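Long-range contact in anthrone oxidase-like protein (Streptomyces ambofaciens, PDB 5F9P), which probably acts as a monooxygenase, a C-C bond-cleaving enzyme that opens ring B oxidatively in atypical angucycline biosynthesis: residues 9-15 against 57-63. Residues are numbered along the deposited sequence; the frame is centred on the assembly and turned at random.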
loop_
_atom_site.group_PDB
_atom_site.type_symbol
_atom_site.label_atom_id
_atom_site.label_comp_id
_atom_site.label_asym_id
_atom_site.label_seq_id
_atom_site.Cartn_x
_atom_site.Cartn_y
_atom_site.Cartn_z
ATOM N N HIS A 9 -2.486 12.236 9.801
ATOM C CA HIS A 9 -3.623 11.337 9.752
ATOM C C HIS A 9 -3.169 9.868 9.688
ATOM O O HIS A 9 -1.974 9.568 9.635
ATOM C CB HIS A 9 -4.488 11.682 8.544
ATOM C CG HIS A 9 -3.731 11.680 7.256
ATOM N ND1 HIS A 9 -3.209 12.827 6.701
ATOM C CD2 HIS A 9 -3.375 10.665 6.432
ATOM C CE1 HIS A 9 -2.581 12.521 5.578
ATOM N NE2 HIS A 9 -2.671 11.216 5.389
ATOM N N LEU A 10 -4.140 8.964 9.692
ATOM C CA LEU A 10 -3.886 7.535 9.704
ATOM C C LEU A 10 -3.862 6.993 8.279
ATOM O O LEU A 10 -4.755 7.291 7.470
ATOM C CB LEU A 10 -4.976 6.838 10.525
ATOM C CG LEU A 10 -4.907 5.323 10.647
ATOM C CD1 LEU A 10 -3.680 4.918 11.452
ATOM C CD2 LEU A 10 -6.174 4.790 11.286
ATOM N N THR A 11 -2.834 6.211 7.960
ATOM C CA THR A 11 -2.752 5.592 6.645
ATOM C C THR A 11 -3.155 4.125 6.718
ATOM O O THR A 11 -2.498 3.316 7.374
ATOM C CB THR A 11 -1.345 5.738 6.026
ATOM O OG1 THR A 11 -1.066 7.125 5.809
ATOM C CG2 THR A 11 -1.291 5.013 4.692
ATOM N N VAL A 12 -4.236 3.783 6.028
ATOM C CA VAL A 12 -4.781 2.440 6.093
ATOM C C VAL A 12 -4.596 1.722 4.756
ATOM O O VAL A 12 -5.002 2.229 3.704
ATOM C CB VAL A 12 -6.283 2.464 6.485
ATOM C CG1 VAL A 12 -6.901 1.078 6.370
ATOM C CG2 VAL A 12 -6.448 3.003 7.908
ATOM N N LEU A 13 -3.954 0.555 4.800
ATOM C CA LEU A 13 -3.831 -0.296 3.619
ATOM C C LEU A 13 -4.601 -1.590 3.794
ATOM O O LEU A 13 -4.316 -2.385 4.692
ATOM C CB LEU A 13 -2.370 -0.584 3.284
ATOM C CG LEU A 13 -1.627 0.547 2.562
ATOM C CD1 LEU A 13 -1.647 1.848 3.366
ATOM C CD2 LEU A 13 -0.208 0.129 2.269
ATOM N N ASN A 14 -5.604 -1.778 2.943
ATOM C CA ASN A 14 -6.388 -3.002 2.922
ATOM C C ASN A 14 -5.862 -3.908 1.813
ATOM O O ASN A 14 -5.965 -3.592 0.625
ATOM C CB ASN A 14 -7.869 -2.702 2.706
ATOM C CG ASN A 14 -8.474 -1.881 3.828
ATOM O OD1 ASN A 14 -7.892 -1.749 4.898
ATOM N ND2 ASN A 14 -9.671 -1.350 3.594
ATOM N N LEU A 15 -5.273 -5.023 2.227
ATOM C CA LEU A 15 -4.607 -5.946 1.326
ATOM C C LEU A 15 -5.422 -7.224 1.171
ATOM O O LEU A 15 -5.761 -7.877 2.159
ATOM C CB LEU A 15 -3.222 -6.284 1.885
ATOM C CG LEU A 15 -2.449 -7.387 1.153
ATOM C CD1 LEU A 15 -2.136 -6.949 -0.274
ATOM C CD2 LEU A 15 -1.179 -7.730 1.921
ATOM N N THR A 57 -5.712 -7.496 -4.626
ATOM C CA THR A 57 -5.901 -6.058 -4.735
ATOM C C THR A 57 -5.374 -5.360 -3.482
ATOM O O THR A 57 -5.067 -6.000 -2.477
ATOM C CB THR A 57 -7.399 -5.694 -4.860
ATOM O OG1 THR A 57 -8.097 -6.186 -3.710
ATOM C CG2 THR A 57 -7.997 -6.305 -6.109
ATOM N N LEU A 58 -5.302 -4.036 -3.547
ATOM C CA LEU A 58 -4.832 -3.235 -2.428
ATOM C C LEU A 58 -5.549 -1.899 -2.455
ATOM O O LEU A 58 -5.610 -1.247 -3.496
ATOM C CB LEU A 58 -3.312 -3.015 -2.516
ATOM C CG LEU A 58 -2.687 -2.033 -1.519
ATOM C CD1 LEU A 58 -2.742 -2.582 -0.104
ATOM C CD2 LEU A 58 -1.244 -1.693 -1.909
ATOM N N ASN A 59 -6.105 -1.504 -1.309
ATOM C CA ASN A 59 -6.644 -0.160 -1.142
ATOM C C ASN A 59 -5.738 0.659 -0.230
ATOM O O ASN A 59 -5.470 0.271 0.915
ATOM C CB ASN A 59 -8.065 -0.213 -0.567
ATOM C CG ASN A 59 -8.945 0.897 -1.098
ATOM O OD1 ASN A 59 -8.445 1.901 -1.589
ATOM N ND2 ASN A 59 -10.268 0.710 -1.026
ATOM N N PHE A 60 -5.258 1.783 -0.745
ATOM C CA PHE A 60 -4.452 2.719 0.030
ATOM C C PHE A 60 -5.382 3.849 0.463
ATOM O O PHE A 60 -5.825 4.642 -0.374
ATOM C CB PHE A 60 -3.330 3.258 -0.851
ATOM C CG PHE A 60 -2.251 4.017 -0.110
ATOM C CD1 PHE A 60 -2.522 5.242 0.492
ATOM C CD2 PHE A 60 -0.948 3.529 -0.070
ATOM C CE1 PHE A 60 -1.520 5.953 1.141
ATOM C CE2 PHE A 60 0.067 4.235 0.579
ATOM C CZ PHE A 60 -0.219 5.447 1.183
ATOM N N ILE A 61 -5.681 3.903 1.763
ATOM C CA ILE A 61 -6.759 4.742 2.302
ATOM C C ILE A 61 -6.269 5.738 3.351
ATOM O O ILE A 61 -5.497 5.379 4.248
ATOM C CB ILE A 61 -7.865 3.878 2.942
ATOM C CG1 ILE A 61 -8.338 2.803 1.947
ATOM C CG2 ILE A 61 -9.039 4.747 3.426
ATOM C CD1 ILE A 61 -9.362 1.823 2.521
ATOM N N GLN A 62 -6.724 6.987 3.240
ATOM C CA GLN A 62 -6.378 8.015 4.217
ATOM C C GLN A 62 -7.551 8.354 5.133
ATOM O O GLN A 62 -8.670 8.595 4.666
ATOM C CB GLN A 62 -5.872 9.263 3.496
ATOM C CG GLN A 62 -4.609 9.000 2.710
ATOM C CD GLN A 62 -4.156 10.192 1.909
ATOM O OE1 GLN A 62 -4.969 10.870 1.273
ATOM N NE2 GLN A 62 -2.849 10.464 1.938
ATOM N N TRP A 63 -7.288 8.364 6.438
ATOM C CA TRP A 63 -8.303 8.603 7.465
ATOM C C TRP A 63 -7.797 9.688 8.417
ATOM O O TRP A 63 -6.624 9.691 8.784
ATOM C CB TRP A 63 -8.576 7.324 8.278
ATOM C CG TRP A 63 -9.489 6.322 7.629
ATOM C CD1 TRP A 63 -9.119 5.226 6.902
ATOM C CD2 TRP A 63 -10.925 6.312 7.668
ATOM N NE1 TRP A 63 -10.231 4.546 6.478
ATOM C CE2 TRP A 63 -11.352 5.187 6.935
ATOM C CE3 TRP A 63 -11.890 7.149 8.250
ATOM C CZ2 TRP A 63 -12.699 4.874 6.760
ATOM C CZ3 TRP A 63 -13.232 6.838 8.076
ATOM C CH2 TRP A 63 -13.623 5.707 7.339
HETATM O O HOH W 1 -1.045 9.209 3.670
#
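L13 lays its CD1 methyl over one face of the F60 ring, 4.1 Å from the ring centroid and 17° off the normal, which qualifies as a CH-pi contact. The F60 ring reaches this place because its CG stands anti to the backbone N, and the two side chains then run alongside each other in the same direction. T11 meets the far part of the same ring: its CG2 lies 3.7 Å from F60 CE1, approaching at a slant. Beyond L13, L58 turns its CD1 back across the strand gap to 4.0 Å from L13 CB. T11, L13, L58 and F60 lie on one face of the sheet, and the F60 ring also meets the ring of Y177 from strand 172-180.

Six backbone hydrogen bonds, paired at L10-W63, V12-I61 and N14-N59, fix the antiparallel register; the straightest is V12 N to I61 O, with 169° at the hydrogen. A single chain supplies all eight strands of the closed antiparallel barrel, consistent with the family's placement in the dimeric alpha-beta barrel clan.

On the other face, where W63 packs on helix 66-74, V12 CG2 touches W63 CD1 at 3.6 Å, while I61 extends its CD1 to 3.4 Å from N14 ND2. W63 also meets W43 edge-to-face. Just ahead of strand 10-17, H9 NE2 lies 3.5 Å from Q62 NE2, imidazole and amide planes 78° apart. One water joins them, accepting from Q62 NE2 at 2.8 Å and also bonded to H9 NE2 and T11 OG1; Q62 NE2 bonds I2 O as well, and Q62 OE1 bonds S45 OG.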